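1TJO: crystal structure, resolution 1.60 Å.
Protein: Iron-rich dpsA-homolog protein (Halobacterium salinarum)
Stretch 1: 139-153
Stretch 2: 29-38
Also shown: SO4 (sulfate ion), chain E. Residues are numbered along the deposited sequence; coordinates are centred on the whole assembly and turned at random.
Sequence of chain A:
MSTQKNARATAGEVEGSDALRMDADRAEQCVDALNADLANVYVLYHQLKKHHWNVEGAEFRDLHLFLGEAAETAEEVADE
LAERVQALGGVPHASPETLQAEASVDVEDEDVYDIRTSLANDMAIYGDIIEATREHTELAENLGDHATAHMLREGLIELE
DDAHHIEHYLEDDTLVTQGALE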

# COMPACT_ATOMS: atom_id res chain seq x y z
N LEU A 139 -28.59 25.03 -15.44
CA LEU A 139 -29.93 24.75 -14.97
C LEU A 139 -29.91 24.49 -13.47
O LEU A 139 -30.69 25.06 -12.73
CB LEU A 139 -30.54 23.56 -15.72
CG LEU A 139 -31.84 22.99 -15.16
CD1 LEU A 139 -32.93 24.01 -15.40
CD2 LEU A 139 -32.17 21.71 -15.81
N ALA A 140 -29.00 23.61 -13.04
CA ALA A 140 -28.92 23.27 -11.62
C ALA A 140 -28.54 24.48 -10.79
O ALA A 140 -29.15 24.72 -9.74
CB ALA A 140 -27.94 22.08 -11.41
N GLU A 141 -27.59 25.29 -11.24
CA GLU A 141 -27.17 26.41 -10.39
C GLU A 141 -28.31 27.46 -10.31
O GLU A 141 -28.59 28.02 -9.24
CB GLU A 141 -25.81 26.97 -10.82
CG GLU A 141 -24.67 26.11 -10.27
CD GLU A 141 -23.56 26.84 -9.47
OE1 GLU A 141 -23.22 27.96 -9.93
OE2 GLU A 141 -22.98 26.26 -8.43
N ASN A 142 -29.04 27.61 -11.40
CA ASN A 142 -30.16 28.56 -11.45
C ASN A 142 -31.30 28.16 -10.54
O ASN A 142 -31.99 29.03 -10.00
CB ASN A 142 -30.68 28.71 -12.89
CG ASN A 142 -29.76 29.54 -13.76
OD1 ASN A 142 -29.85 29.49 -15.00
ND2 ASN A 142 -28.87 30.31 -13.13
N LEU A 143 -31.50 26.85 -10.36
CA LEU A 143 -32.47 26.33 -9.40
C LEU A 143 -31.94 26.29 -7.95
O LEU A 143 -32.68 25.92 -7.07
CB LEU A 143 -32.94 24.93 -9.80
CG LEU A 143 -33.66 24.80 -11.15
CD1 LEU A 143 -33.81 23.37 -11.54
CD2 LEU A 143 -35.01 25.49 -11.13
N GLY A 144 -30.67 26.61 -7.71
CA GLY A 144 -30.11 26.61 -6.36
C GLY A 144 -29.66 25.24 -5.90
O GLY A 144 -29.37 25.02 -4.70
N ASP A 145 -29.56 24.32 -6.85
CA ASP A 145 -29.12 22.95 -6.55
C ASP A 145 -27.63 22.88 -6.84
O ASP A 145 -27.16 22.30 -7.85
CB ASP A 145 -29.90 21.92 -7.36
CG ASP A 145 -29.57 20.49 -6.95
OD1 ASP A 145 -30.19 19.57 -7.51
OD2 ASP A 145 -28.67 20.25 -6.07
N HIS A 146 -26.88 23.44 -5.90
CA HIS A 146 -25.44 23.60 -6.02
C HIS A 146 -24.70 22.29 -5.96
O HIS A 146 -23.65 22.15 -6.58
CB HIS A 146 -24.93 24.55 -4.94
CG HIS A 146 -25.53 25.90 -5.04
ND1 HIS A 146 -25.19 26.78 -6.05
CD2 HIS A 146 -26.50 26.51 -4.32
CE1 HIS A 146 -25.91 27.88 -5.92
NE2 HIS A 146 -26.72 27.74 -4.88
N ALA A 147 -25.23 21.34 -5.22
CA ALA A 147 -24.59 20.02 -5.19
C ALA A 147 -24.70 19.30 -6.57
O ALA A 147 -23.73 18.75 -7.07
CB ALA A 147 -25.16 19.15 -4.11
N THR A 148 -25.86 19.34 -7.19
CA THR A 148 -25.97 18.79 -8.54
C THR A 148 -25.06 19.52 -9.51
O THR A 148 -24.42 18.89 -10.30
CB THR A 148 -27.38 18.88 -9.05
OG1 THR A 148 -28.22 18.03 -8.27
CG2 THR A 148 -27.48 18.35 -10.45
N ALA A 149 -25.00 20.84 -9.44
CA ALA A 149 -24.13 21.61 -10.33
C ALA A 149 -22.70 21.22 -10.17
O ALA A 149 -21.98 21.03 -11.17
CB ALA A 149 -24.26 23.09 -10.06
N HIS A 150 -22.28 21.09 -8.90
CA HIS A 150 -20.90 20.68 -8.55
C HIS A 150 -20.60 19.27 -9.12
O HIS A 150 -19.59 19.06 -9.77
CB HIS A 150 -20.73 20.66 -7.04
CG HIS A 150 -19.39 20.18 -6.60
ND1 HIS A 150 -18.25 20.91 -6.80
CD2 HIS A 150 -19.01 19.06 -5.94
CE1 HIS A 150 -17.22 20.24 -6.33
NE2 HIS A 150 -17.65 19.12 -5.79
N MET A 151 -21.52 18.35 -8.93
CA MET A 151 -21.37 17.00 -9.41
C MET A 151 -21.22 16.97 -10.93
O MET A 151 -20.41 16.23 -11.48
CB MET A 151 -22.56 16.18 -9.00
CG MET A 151 -22.48 14.74 -9.42
SD MET A 151 -24.05 13.92 -9.29
CE MET A 151 -24.61 14.58 -7.75
N LEU A 152 -22.04 17.77 -11.61
CA LEU A 152 -22.00 17.81 -13.06
C LEU A 152 -20.66 18.35 -13.53
O LEU A 152 -20.10 17.82 -14.48
CB LEU A 152 -23.15 18.68 -13.59
CG LEU A 152 -24.55 18.08 -13.46
CD1 LEU A 152 -25.62 19.06 -13.69
CD2 LEU A 152 -24.71 16.91 -14.40
N ARG A 153 -20.14 19.37 -12.84
CA ARG A 153 -18.84 19.93 -13.24
C ARG A 153 -17.69 18.93 -13.04
O ARG A 153 -16.78 18.82 -13.83
CB ARG A 153 -18.56 21.24 -12.48
CG ARG A 153 -19.37 22.40 -12.96
CD ARG A 153 -19.09 23.68 -12.17
NE ARG A 153 -20.24 24.55 -12.12
CZ ARG A 153 -20.91 24.90 -11.04
NH1 ARG A 153 -20.58 24.51 -9.79
NH2 ARG A 153 -21.92 25.67 -11.22
S SO4 E . -17.10 23.74 -8.23
O1 SO4 E . -16.87 23.96 -9.65
O2 SO4 E . -18.51 23.40 -7.98
O3 SO4 E . -16.27 22.54 -7.85
O4 SO4 E . -16.65 24.91 -7.49
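Stretch 2 29-38: QCVDALNADL

How does stretch 2 lie on stretch 1? Residues 29-38 form a continuous helix that runs in nearly the same direction as helix 146-153, the two axes crossing at 16° and approaching to 12.0 Å. Stretch 1 is broken between its helices: G144 takes a positive phi of 83°, which favours glycine, and closes a Schellman motif. The helix of stretch 2 spans this break, with C30 near A140 (CA to CA 6.4 Å) and L34 farther along, near L152 (CA to CA 9.0 Å).

What meets the N-terminal end of stretch 2? C30, with chi1 in m at -80°, sends its sulfur into the bend, where SG lies 3.7 Å from L143 CD1 and also 3.7 Å from D145 OD1. L143, in m,t, puts its other methyl, CD2, 3.7 Å from Q29 NE2. L139 adopts t,p instead, and its CD2 rests 3.7 Å from the backbone Q29 O and 3.9 Å from A33 CB.

Why does D145 turn its carboxylate as it does? With chi1 in t at -174°, it caps the following helix: OD2 accepts from T148 N at 3.2 Å, while OD1 accepts from T148 OG1 at 2.6 Å. In T148, chi1 in m brings the hydroxyl to this carboxylate and leaves CG2 4.1 Å from L34 CD2.

What holds the far end? L34 and L152 share the m,t rotamer and touch through their CD2 methyls at 3.8 Å; L152 CD2 is also 4.2 Å from D37 OD2, an oxygen hydrogen-bonded elsewhere in the structure. No hydrogen bond links the stretches, so side-chain packing carries the contact. H150 and R153 lie out of reach of stretch 2 and bind the sulfate, H150 ND1 to O2 at 2.8 Å and R153 NH1 to O2 at 3.0 Å.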

# COMPACT_ATOMS: atom_id res chain seq x y z
N GLN A 29 -37.23 19.29 -12.65
CA GLN A 29 -36.43 19.92 -13.71
C GLN A 29 -35.03 19.35 -13.77
O GLN A 29 -34.53 19.05 -14.84
CB GLN A 29 -36.35 21.43 -13.49
CG GLN A 29 -37.66 22.11 -13.72
CD GLN A 29 -37.63 23.59 -13.37
OE1 GLN A 29 -37.07 24.40 -14.11
NE2 GLN A 29 -38.21 23.95 -12.23
N CYS A 30 -34.43 19.18 -12.61
CA CYS A 30 -33.11 18.57 -12.51
C CYS A 30 -33.15 17.11 -12.97
O CYS A 30 -32.29 16.70 -13.68
CB CYS A 30 -32.58 18.67 -11.09
SG CYS A 30 -31.87 20.32 -10.71
N VAL A 31 -34.15 16.33 -12.55
CA VAL A 31 -34.21 14.92 -12.90
C VAL A 31 -34.38 14.73 -14.39
O VAL A 31 -33.79 13.86 -14.96
CB VAL A 31 -35.30 14.20 -12.11
CG1 VAL A 31 -35.69 12.86 -12.74
CG2 VAL A 31 -34.89 14.05 -10.70
N ASP A 32 -35.20 15.56 -15.02
CA ASP A 32 -35.38 15.48 -16.47
C ASP A 32 -34.04 15.60 -17.18
O ASP A 32 -33.74 14.82 -18.13
CB ASP A 32 -36.32 16.59 -16.97
CG ASP A 32 -37.78 16.38 -16.54
OD1 ASP A 32 -38.12 15.32 -15.95
OD2 ASP A 32 -38.66 17.25 -16.77
N ALA A 33 -33.21 16.49 -16.67
CA ALA A 33 -31.91 16.74 -17.28
C ALA A 33 -30.95 15.59 -16.99
O ALA A 33 -30.31 15.08 -17.91
CB ALA A 33 -31.34 18.00 -16.77
N LEU A 34 -30.86 15.18 -15.73
CA LEU A 34 -29.94 14.13 -15.33
C LEU A 34 -30.27 12.79 -16.04
O LEU A 34 -29.37 12.06 -16.45
CB LEU A 34 -29.96 13.95 -13.82
CG LEU A 34 -29.42 15.14 -12.99
CD1 LEU A 34 -29.79 14.96 -11.57
CD2 LEU A 34 -27.94 15.24 -13.15
N ASN A 35 -31.54 12.45 -16.13
CA ASN A 35 -31.94 11.18 -16.77
C ASN A 35 -31.58 11.16 -18.25
O ASN A 35 -31.17 10.12 -18.82
CB ASN A 35 -33.45 10.91 -16.58
CG ASN A 35 -33.71 9.71 -15.68
OD1 ASN A 35 -32.78 8.91 -15.43
ND2 ASN A 35 -34.94 9.57 -15.20
N ALA A 36 -31.72 12.32 -18.89
CA ALA A 36 -31.37 12.41 -20.30
C ALA A 36 -29.86 12.19 -20.47
O ALA A 36 -29.42 11.46 -21.38
CB ALA A 36 -31.81 13.78 -20.83
N ASP A 37 -29.08 12.80 -19.57
CA ASP A 37 -27.62 12.64 -19.51
C ASP A 37 -27.26 11.20 -19.24
O ASP A 37 -26.41 10.66 -19.89
CB ASP A 37 -26.98 13.50 -18.45
CG ASP A 37 -26.96 14.95 -18.81
OD1 ASP A 37 -27.13 15.26 -20.03
OD2 ASP A 37 -26.80 15.85 -17.92
N LEU A 38 -27.92 10.59 -18.28
CA LEU A 38 -27.65 9.20 -17.95
C LEU A 38 -27.77 8.29 -19.14
O LEU A 38 -26.98 7.40 -19.34
CB LEU A 38 -28.61 8.77 -16.84
CG LEU A 38 -28.65 7.28 -16.49
CD1 LEU A 38 -27.31 6.80 -16.00
CD2 LEU A 38 -29.67 7.05 -15.40